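Long-range contacts in leukotriene A-4 hydrolase (Saccharomyces cerevisiae, PDB 2XQ0), which is a zinc aminopeptidase that preferentially cleaves di- and tripeptides and also has a low epoxide hydrolase activity in vitro: residues Arg222-Thr227 against Gly260-Val266; Leu404-Glu409 against Tyr439-Lys443; Lys565-Lys571 against Leu598-Val602. All coordinates share one frame; numbering follows the deposited sequence.

Interaction 1 of 3, residues Arg222-Thr227 against Gly260-Val266; sequences RSTVYT and GTYDILV
The Tyr-226 ring turns an edge to Asp-263: OD2 lies close to the ring plane, 3.9 Å from Tyr-226 CE2. The ring and carboxylate planes are 58° apart. A water near the ring plane joins Tyr-226 OH to Asp-263 OD2. The other oxygen, Asp-263 OD1, is approached from above the carboxylate plane by Thr-224 N at 2.9 Å, in a bent bond. A second water links OD1 to Thr-224 OG1. At the start of both segments, a water in the plane of the Arg-222 guanidinium bridges NH1 to Gly-260 O. The guanidinium also forms salt bridges with Glu-244 and Glu-251.

Strands 223-227 and 264-266 run parallel, their axes 22° apart. Ile-264 N donates to Thr-224 O at 3.1 Å, and Tyr-226 N to Ile-264 O at 2.8 Å. Tyr-262 N donates to Arg-222 O at 2.9 Å. Thr-224 N does not pair with Tyr-262 O (4.0 Å). Ser-223 OG donates to Tyr-262 O instead, at 2.8 Å on a lone pair. Val-225 CG2 meets Val-266 CG2 at 3.9 Å.

Tyr-262 has its CG anti to the backbone N (chi1 -176°), and its ring leads away from 222-227 to touch Glu-302, the proton acceptor. Its OH is hydrogen-bonded to Thr-282 OG1. Two parallel neighbours with helices 229-239 and 243-253 between them form a beta-alpha-beta crossover in the mixed sheet of the M1 catalytic domain.

Interaction 2 of 3, residues Leu404-Glu409 against Tyr439-Lys443; sequences LGGKAE and YPEKK
Leu-404 sets its CD2 methyl over one face of the Tyr-439 ring, 3.9 Å from the centroid and only 7° off the ring normal. This is a well-centred CH-pi contact. The second methyl, Leu-404 CD1, lies 4.0 Å from Tyr-439 CE2. The aliphatic part of Lys-442 crosses the same leucine, with Lys-442 CD 3.5 Å from Leu-404 CD2. This is the tight part of the contact. It also buries the carbonyl Leu-404 O, which has no hydrogen-bond partner in the model; Lys-442 CE is 3.2 Å from Leu-404 O.

At the ring's edge Tyr-439 OH donates to Glu-409 O at 2.8 Å. The donor is tilted from the carbonyl plane. The bond ties the buried ring to the first turn of helix 407-420.

The solvent side is looser. Glu-409 is exposed there, and its bent chain crosses Lys-442 at about a right angle. Lys-442 bends at its last torsion (chi4 78°), which swings Lys-442 NZ to 3.2 Å from Glu-409 OE2 in a salt bridge. NZ meets OE2 on the anti side, 25° out of the carboxylate plane.

Gly-405 closes the helix before it in a Schellman motif, and Gly-406 is the N-cap of helix 407-420. Residues 439-443 link helix 428-438 to helix 443-447. The contact joins these two turns between helices. Phe-410 of helix 407-420 touches both Leu-404 and Tyr-439.

Interaction 3 of 3, residues Lys565-Lys571 against Leu598-Val602; sequences KFQIFAK and LLNSV
Ile-568 and Val-602 meet through branches set by their first torsions. In Ile-568, CG1 stands beside the backbone N (chi1 -63°), which places CG2 anti to that N and against 598-602. In Val-602, CG1 lies opposite the carbonyl carbon (chi1 -66°) and comes to 3.5 Å from Ile-568 CG2, tighter than usual van der Waals contact. The other branches also touch, with Ile-568 CD1 3.9 Å from Val-602 CG2.

Leu-598 works from the other side of the isoleucine methyl. Leu-598 CD1 is 3.7 Å from Ile-568 CG2 and 3.9 Å from Lys-565 CG. Leu-598 CD1 also meets the Phe-569 ring obliquely, 4.0 Å from Phe-569 CE1. A glycine in place of Val-602 would remove both methyls and would probably open a gap beside Ile-568, leaving its CG2 and CD1 without this partner.

Ser-601 OG turns back to its own helix end and donates to Leu-598 O at 2.8 Å. Tyr-576 of helix 576-582 touches Ile-568, Lys-571 and Val-602. The contact joins the C-terminal ends of helices 557-569 and 589-600 in the helical C-terminal domain, and a Schellman motif at Lys-571 ends the first. The alkyl part of Lys-565 adds to the packing on Leu-598. With no hydrogen bond or salt bridge between the segments, the contact depends on how the methyl groups fit.

In the fold
The three contacts follow one another along the chain and do not touch. Interactions 1 and 2 both belong to the M1 peptidase domain, yet their centres are about 37 Å apart. Interaction 3, in the C-terminal helical domain, is centred about 38 Å from the centre of interaction 1 and about 49 Å from that of interaction 2. Only interaction 1 comes near the active site. The side chain of Tyr-262 is about 4 Å from that of Glu-302, about 9 Å from the bound bestatin and about 10 Å from the zinc ion, which His-301, His-305 and Glu-324 hold. Interactions 2 and 3 are structural packing between helix ends, away from the catalytic and substrate-binding residues.

Interaction 1 of 3, residues Arg222-Thr227 against Gly260-Val266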
loop_
_atom_site.group_PDB
_atom_site.type_symbol
_atom_site.label_atom_id
_atom_site.label_comp_id
_atom_site.label_asym_id
_atom_site.label_seq_id
_atom_site.Cartn_x
_atom_site.Cartn_y
_atom_site.Cartn_z
ATOM N N ARG A 222 -10.285 -19.046 9.926
ATOM C CA ARG A 222 -9.018 -19.244 9.241
ATOM C C ARG A 222 -8.131 -18.010 9.363
ATOM O O ARG A 222 -7.297 -17.758 8.502
ATOM C CB ARG A 222 -9.229 -19.625 7.770
ATOM C CG ARG A 222 -10.102 -18.647 7.030
ATOM C CD ARG A 222 -10.414 -19.096 5.605
ATOM N NE ARG A 222 -11.696 -18.538 5.170
ATOM C CZ ARG A 222 -12.174 -18.636 3.939
ATOM N NH1 ARG A 222 -11.481 -19.269 3.002
ATOM N NH2 ARG A 222 -13.347 -18.101 3.647
ATOM N N SER A 223 -8.291 -17.279 10.462
ATOM C CA SER A 223 -7.595 -16.010 10.636
ATOM C C SER A 223 -7.081 -15.791 12.050
ATOM O O SER A 223 -7.779 -16.013 13.019
ATOM C CB SER A 223 -8.504 -14.851 10.238
ATOM O OG SER A 223 -8.829 -14.919 8.863
ATOM N N THR A 224 -5.853 -15.316 12.151
ATOM C CA THR A 224 -5.265 -15.039 13.445
ATOM C C THR A 224 -4.657 -13.661 13.378
ATOM O O THR A 224 -4.117 -13.280 12.353
ATOM C CB THR A 224 -4.156 -16.046 13.730
ATOM O OG1 THR A 224 -4.686 -17.380 13.619
ATOM C CG2 THR A 224 -3.559 -15.826 15.105
ATOM N N VAL A 225 -4.736 -12.903 14.457
ATOM C CA VAL A 225 -4.002 -11.642 14.495
ATOM C C VAL A 225 -2.745 -11.757 15.367
ATOM O O VAL A 225 -2.762 -12.432 16.402
ATOM C CB VAL A 225 -4.895 -10.463 14.953
ATOM C CG1 VAL A 225 -5.410 -10.684 16.385
ATOM C CG2 VAL A 225 -4.121 -9.140 14.861
ATOM N N TYR A 226 -1.661 -11.113 14.928
ATOM C CA TYR A 226 -0.384 -11.089 15.641
ATOM C C TYR A 226 -0.072 -9.648 16.014
ATOM O O TYR A 226 -0.301 -8.754 15.221
ATOM C CB TYR A 226 0.737 -11.647 14.760
ATOM C CG TYR A 226 0.610 -13.117 14.488
ATOM C CD1 TYR A 226 1.258 -14.041 15.293
ATOM C CD2 TYR A 226 -0.163 -13.591 13.422
ATOM C CE1 TYR A 226 1.139 -15.399 15.062
ATOM C CE2 TYR A 226 -0.282 -14.953 13.181
ATOM C CZ TYR A 226 0.373 -15.848 14.009
ATOM O OH TYR A 226 0.269 -17.208 13.798
ATOM N N THR A 227 0.403 -9.414 17.233
ATOM C CA THR A 227 0.811 -8.074 17.638
ATOM C C THR A 227 1.487 -8.113 19.000
ATOM O O THR A 227 1.679 -9.186 19.566
ATOM C CB THR A 227 -0.359 -7.061 17.665
ATOM O OG1 THR A 227 0.151 -5.736 17.891
ATOM C CG2 THR A 227 -1.361 -7.408 18.742
ATOM N N GLY A 260 -5.027 -20.583 2.008
ATOM C CA GLY A 260 -5.130 -21.231 3.303
ATOM C C GLY A 260 -5.578 -20.265 4.392
ATOM O O GLY A 260 -6.764 -19.998 4.557
ATOM N N THR A 261 -4.625 -19.736 5.150
ATOM C CA THR A 261 -4.973 -18.821 6.219
ATOM C C THR A 261 -4.957 -17.398 5.686
ATOM O O THR A 261 -4.307 -17.110 4.681
ATOM C CB THR A 261 -3.971 -18.921 7.364
ATOM O OG1 THR A 261 -2.660 -18.641 6.859
ATOM C CG2 THR A 261 -3.997 -20.330 7.966
ATOM N N TYR A 262 -5.714 -16.531 6.345
ATOM C CA TYR A 262 -5.591 -15.092 6.154
ATOM C C TYR A 262 -5.298 -14.428 7.505
ATOM O O TYR A 262 -6.207 -14.198 8.312
ATOM C CB TYR A 262 -6.846 -14.477 5.535
ATOM C CG TYR A 262 -6.614 -13.006 5.279
ATOM C CD1 TYR A 262 -5.956 -12.579 4.123
ATOM C CD2 TYR A 262 -6.953 -12.055 6.224
ATOM C CE1 TYR A 262 -5.714 -11.226 3.902
ATOM C CE2 TYR A 262 -6.703 -10.696 6.013
ATOM C CZ TYR A 262 -6.088 -10.295 4.858
ATOM O OH TYR A 262 -5.834 -8.953 4.660
ATOM N N ASP A 263 -4.025 -14.130 7.756
ATOM C CA ASP A 263 -3.619 -13.617 9.055
ATOM C C ASP A 263 -3.234 -12.158 8.931
ATOM O O ASP A 263 -2.906 -11.693 7.848
ATOM C CB ASP A 263 -2.427 -14.414 9.588
ATOM C CG ASP A 263 -2.793 -15.846 9.946
ATOM O OD1 ASP A 263 -4.002 -16.162 10.100
ATOM O OD2 ASP A 263 -1.856 -16.652 10.103
ATOM N N ILE A 264 -3.274 -11.446 10.054
ATOM C CA ILE A 264 -2.917 -10.034 10.096
ATOM C C ILE A 264 -1.857 -9.764 11.171
ATOM O O ILE A 264 -2.021 -10.174 12.313
ATOM C CB ILE A 264 -4.157 -9.181 10.373
ATOM C CG1 ILE A 264 -5.211 -9.422 9.291
ATOM C CG2 ILE A 264 -3.779 -7.668 10.497
ATOM C CD1 ILE A 264 -6.571 -8.857 9.629
ATOM N N LEU A 265 -0.766 -9.091 10.795
ATOM C CA LEU A 265 0.217 -8.597 11.756
ATOM C C LEU A 265 -0.055 -7.127 12.000
ATOM O O LEU A 265 0.028 -6.335 11.070
ATOM C CB LEU A 265 1.651 -8.739 11.204
ATOM C CG LEU A 265 2.741 -8.025 12.013
ATOM C CD1 LEU A 265 2.877 -8.649 13.369
ATOM C CD2 LEU A 265 4.109 -8.041 11.283
ATOM N N VAL A 266 -0.394 -6.754 13.236
ATOM C CA VAL A 266 -0.600 -5.348 13.553
ATOM C C VAL A 266 0.728 -4.828 14.050
ATOM O O VAL A 266 1.182 -5.180 15.141
ATOM C CB VAL A 266 -1.723 -5.102 14.588
ATOM C CG1 VAL A 266 -1.752 -3.639 14.978
ATOM C CG2 VAL A 266 -3.089 -5.521 14.008
HETATM O O HOH W 1 -8.825 -20.792 3.361
HETATM O O HOH W 2 -4.661 -18.378 11.102
HETATM O O HOH W 3 -1.609 -18.411 11.912
#

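Interaction 2 of 3, residues Leu404-Glu409 against Tyr439-Lys443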
loop_
_atom_site.group_PDB
_atom_site.type_symbol
_atom_site.label_atom_id
_atom_site.label_comp_id
_atom_site.label_asym_id
_atom_site.label_seq_id
_atom_site.Cartn_x
_atom_site.Cartn_y
_atom_site.Cartn_z
ATOM N N LEU A 404 -20.302 -2.417 -20.176
ATOM C CA LEU A 404 -20.462 -3.820 -20.545
ATOM C C LEU A 404 -21.755 -4.436 -20.016
ATOM O O LEU A 404 -22.058 -5.597 -20.306
ATOM C CB LEU A 404 -19.261 -4.640 -20.076
ATOM C CG LEU A 404 -18.012 -4.451 -20.938
ATOM C CD1 LEU A 404 -16.759 -4.758 -20.138
ATOM C CD2 LEU A 404 -18.093 -5.311 -22.193
ATOM N N GLY A 405 -22.508 -3.673 -19.231
ATOM C CA GLY A 405 -23.789 -4.155 -18.734
ATOM C C GLY A 405 -23.944 -4.344 -17.233
ATOM O O GLY A 405 -24.948 -4.893 -16.776
ATOM N N GLY A 406 -22.966 -3.909 -16.446
ATOM C CA GLY A 406 -23.141 -3.947 -15.005
ATOM C C GLY A 406 -22.417 -5.094 -14.333
ATOM O O GLY A 406 -21.727 -5.882 -14.986
ATOM N N LYS A 407 -22.564 -5.183 -13.015
ATOM C CA LYS A 407 -21.808 -6.156 -12.225
ATOM C C LYS A 407 -22.049 -7.577 -12.710
ATOM O O LYS A 407 -21.117 -8.387 -12.792
ATOM C CB LYS A 407 -22.165 -6.050 -10.738
ATOM C CG LYS A 407 -21.641 -4.796 -10.066
ATOM C CD LYS A 407 -22.260 -4.587 -8.694
ATOM C CE LYS A 407 -23.591 -3.854 -8.808
ATOM N NZ LYS A 407 -24.273 -3.873 -7.495
ATOM N N ALA A 408 -23.299 -7.877 -13.031
ATOM C CA ALA A 408 -23.674 -9.236 -13.393
ATOM C C ALA A 408 -22.986 -9.675 -14.672
ATOM O O ALA A 408 -22.580 -10.833 -14.800
ATOM C CB ALA A 408 -25.180 -9.350 -13.534
ATOM N N GLU A 409 -22.855 -8.747 -15.614
ATOM C CA GLU A 409 -22.213 -9.028 -16.901
ATOM C C GLU A 409 -20.685 -9.074 -16.801
ATOM O O GLU A 409 -20.007 -9.737 -17.596
ATOM C CB GLU A 409 -22.603 -7.951 -17.920
ATOM C CG GLU A 409 -24.069 -7.958 -18.302
ATOM C CD GLU A 409 -24.458 -9.206 -19.076
ATOM O OE1 GLU A 409 -25.400 -9.901 -18.643
ATOM O OE2 GLU A 409 -23.815 -9.499 -20.111
ATOM N N TYR A 439 -15.360 -11.122 -24.610
ATOM C CA TYR A 439 -16.597 -10.480 -25.043
ATOM C C TYR A 439 -16.711 -10.326 -26.571
ATOM O O TYR A 439 -16.754 -9.200 -27.084
ATOM C CB TYR A 439 -16.717 -9.096 -24.397
ATOM C CG TYR A 439 -16.945 -9.083 -22.897
ATOM C CD1 TYR A 439 -18.186 -9.404 -22.357
ATOM C CD2 TYR A 439 -15.932 -8.710 -22.028
ATOM C CE1 TYR A 439 -18.407 -9.376 -20.985
ATOM C CE2 TYR A 439 -16.145 -8.669 -20.654
ATOM C CZ TYR A 439 -17.382 -9.003 -20.141
ATOM O OH TYR A 439 -17.592 -8.970 -18.781
ATOM N N PRO A 440 -16.763 -11.452 -27.306
ATOM C CA PRO A 440 -16.901 -11.411 -28.769
ATOM C C PRO A 440 -18.137 -10.637 -29.200
ATOM O O PRO A 440 -18.083 -9.886 -30.175
ATOM C CB PRO A 440 -17.062 -12.882 -29.153
ATOM C CG PRO A 440 -16.464 -13.647 -28.025
ATOM C CD PRO A 440 -16.731 -12.831 -26.792
ATOM N N GLU A 441 -19.238 -10.820 -28.484
ATOM C CA GLU A 441 -20.490 -10.177 -28.863
ATOM C C GLU A 441 -20.478 -8.686 -28.563
ATOM O O GLU A 441 -21.320 -7.944 -29.057
ATOM C CB GLU A 441 -21.681 -10.854 -28.178
ATOM C CG GLU A 441 -21.974 -12.258 -28.707
ATOM C CD GLU A 441 -23.379 -12.747 -28.372
ATOM O OE1 GLU A 441 -24.318 -11.921 -28.340
ATOM O OE2 GLU A 441 -23.545 -13.967 -28.155
ATOM N N LYS A 442 -19.518 -8.242 -27.759
ATOM C CA LYS A 442 -19.491 -6.845 -27.330
ATOM C C LYS A 442 -18.316 -6.063 -27.916
ATOM O O LYS A 442 -17.872 -5.065 -27.349
ATOM C CB LYS A 442 -19.502 -6.748 -25.794
ATOM C CG LYS A 442 -20.770 -7.295 -25.152
ATOM C CD LYS A 442 -20.877 -6.889 -23.683
ATOM C CE LYS A 442 -22.307 -7.018 -23.164
ATOM N NZ LYS A 442 -22.669 -8.432 -22.873
ATOM N N LYS A 443 -17.829 -6.514 -29.065
ATOM C CA LYS A 443 -16.656 -5.907 -29.686
ATOM C C LYS A 443 -16.838 -4.416 -29.990
ATOM O O LYS A 443 -15.897 -3.632 -29.878
ATOM C CB LYS A 443 -16.273 -6.677 -30.950
ATOM C CG LYS A 443 -15.308 -5.950 -31.863
ATOM C CD LYS A 443 -13.878 -6.386 -31.622
ATOM C CE LYS A 443 -13.123 -6.473 -32.947
ATOM N NZ LYS A 443 -13.217 -5.203 -33.714
#

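Interaction 3 of 3, residues Lys565-Lys571 against Leu598-Val602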
loop_
_atom_site.group_PDB
_atom_site.type_symbol
_atom_site.label_atom_id
_atom_site.label_comp_id
_atom_site.label_asym_id
_atom_site.label_seq_id
_atom_site.Cartn_x
_atom_site.Cartn_y
_atom_site.Cartn_z
ATOM N N LYS A 565 -5.811 19.184 11.622
ATOM C CA LYS A 565 -5.671 19.990 10.415
ATOM C C LYS A 565 -6.668 21.153 10.395
ATOM O O LYS A 565 -6.311 22.286 10.056
ATOM C CB LYS A 565 -5.825 19.119 9.169
ATOM C CG LYS A 565 -5.592 19.854 7.862
ATOM C CD LYS A 565 -5.962 18.967 6.685
ATOM C CE LYS A 565 -5.626 19.622 5.367
ATOM N NZ LYS A 565 -6.100 18.824 4.201
ATOM N N PHE A 566 -7.918 20.892 10.763
ATOM C CA PHE A 566 -8.868 21.998 10.859
ATOM C C PHE A 566 -8.363 23.026 11.857
ATOM O O PHE A 566 -8.464 24.231 11.622
ATOM C CB PHE A 566 -10.252 21.547 11.284
ATOM C CG PHE A 566 -11.194 22.691 11.542
ATOM C CD1 PHE A 566 -11.730 23.415 10.481
ATOM C CD2 PHE A 566 -11.532 23.053 12.838
ATOM C CE1 PHE A 566 -12.607 24.474 10.711
ATOM C CE2 PHE A 566 -12.409 24.113 13.076
ATOM C CZ PHE A 566 -12.943 24.823 12.009
ATOM N N GLN A 567 -7.826 22.541 12.975
ATOM C CA GLN A 567 -7.299 23.414 14.010
ATOM C C GLN A 567 -6.186 24.292 13.454
ATOM O O GLN A 567 -6.080 25.470 13.812
ATOM C CB GLN A 567 -6.807 22.600 15.210
ATOM C CG GLN A 567 -7.928 22.133 16.129
ATOM C CD GLN A 567 -7.433 21.238 17.248
ATOM O OE1 GLN A 567 -6.235 20.988 17.376
ATOM N NE2 GLN A 567 -8.357 20.744 18.063
ATOM N N ILE A 568 -5.372 23.723 12.569
ATOM C CA ILE A 568 -4.259 24.458 11.966
ATOM C C ILE A 568 -4.761 25.480 10.944
ATOM O O ILE A 568 -4.349 26.638 10.953
ATOM C CB ILE A 568 -3.244 23.509 11.289
ATOM C CG1 ILE A 568 -2.606 22.575 12.325
ATOM C CG2 ILE A 568 -2.177 24.303 10.553
ATOM C CD1 ILE A 568 -2.021 23.298 13.520
ATOM N N PHE A 569 -5.650 25.033 10.064
ATOM C CA PHE A 569 -6.271 25.902 9.067
ATOM C C PHE A 569 -6.974 27.088 9.729
ATOM O O PHE A 569 -7.109 28.160 9.132
ATOM C CB PHE A 569 -7.253 25.099 8.203
ATOM C CG PHE A 569 -6.671 24.630 6.898
ATOM C CD1 PHE A 569 -5.791 23.554 6.860
ATOM C CD2 PHE A 569 -7.000 25.266 5.706
ATOM C CE1 PHE A 569 -5.254 23.121 5.658
ATOM C CE2 PHE A 569 -6.464 24.837 4.501
ATOM C CZ PHE A 569 -5.588 23.766 4.476
ATOM N N ALA A 570 -7.409 26.878 10.970
ATOM C CA ALA A 570 -8.039 27.915 11.776
ATOM C C ALA A 570 -7.024 28.608 12.685
ATOM O O ALA A 570 -7.366 29.518 13.437
ATOM C CB ALA A 570 -9.185 27.327 12.600
ATOM N N LYS A 571 -5.774 28.171 12.610
ATOM C CA LYS A 571 -4.709 28.778 13.398
ATOM C C LYS A 571 -5.110 28.994 14.863
ATOM O O LYS A 571 -4.908 30.078 15.418
ATOM C CB LYS A 571 -4.264 30.103 12.765
ATOM C CG LYS A 571 -3.674 29.960 11.368
ATOM C CD LYS A 571 -3.228 31.307 10.813
ATOM C CE LYS A 571 -2.497 31.140 9.492
ATOM N NZ LYS A 571 -3.352 30.446 8.488
ATOM N N LEU A 598 1.758 20.736 7.955
ATOM C CA LEU A 598 0.809 21.566 8.691
ATOM C C LEU A 598 1.468 22.337 9.845
ATOM O O LEU A 598 1.353 23.563 9.928
ATOM C CB LEU A 598 -0.364 20.718 9.198
ATOM C CG LEU A 598 -1.503 20.486 8.200
ATOM C CD1 LEU A 598 -2.203 21.803 7.884
ATOM C CD2 LEU A 598 -1.022 19.815 6.916
ATOM N N LEU A 599 2.163 21.623 10.727
ATOM C CA LEU A 599 2.782 22.257 11.890
ATOM C C LEU A 599 3.854 23.281 11.496
ATOM O O LEU A 599 4.037 24.286 12.185
ATOM C CB LEU A 599 3.356 21.212 12.862
ATOM C CG LEU A 599 3.733 21.755 14.249
ATOM C CD1 LEU A 599 2.511 22.339 14.979
ATOM C CD2 LEU A 599 4.439 20.694 15.100
ATOM N N ASN A 600 4.554 23.032 10.389
ATOM C CA ASN A 600 5.569 23.973 9.919
ATOM C C ASN A 600 4.981 25.279 9.377
ATOM O O ASN A 600 5.638 26.321 9.402
ATOM C CB ASN A 600 6.481 23.333 8.869
ATOM C CG ASN A 600 7.691 24.197 8.548
ATOM O OD1 ASN A 600 7.778 24.793 7.474
ATOM N ND2 ASN A 600 8.625 24.277 9.487
ATOM N N SER A 601 3.743 25.224 8.895
ATOM C CA SER A 601 3.098 26.415 8.341
ATOM C C SER A 601 2.484 27.318 9.410
ATOM O O SER A 601 1.980 28.390 9.090
ATOM C CB SER A 601 2.047 26.044 7.293
ATOM O OG SER A 601 0.881 25.498 7.890
ATOM N N VAL A 602 2.525 26.894 10.671
ATOM C CA VAL A 602 2.020 27.719 11.770
ATOM C C VAL A 602 3.053 27.967 12.875
ATOM O O VAL A 602 2.976 28.964 13.597
ATOM C CB VAL A 602 0.724 27.143 12.379
ATOM C CG1 VAL A 602 -0.410 27.213 11.365
ATOM C CG2 VAL A 602 0.943 25.719 12.872
#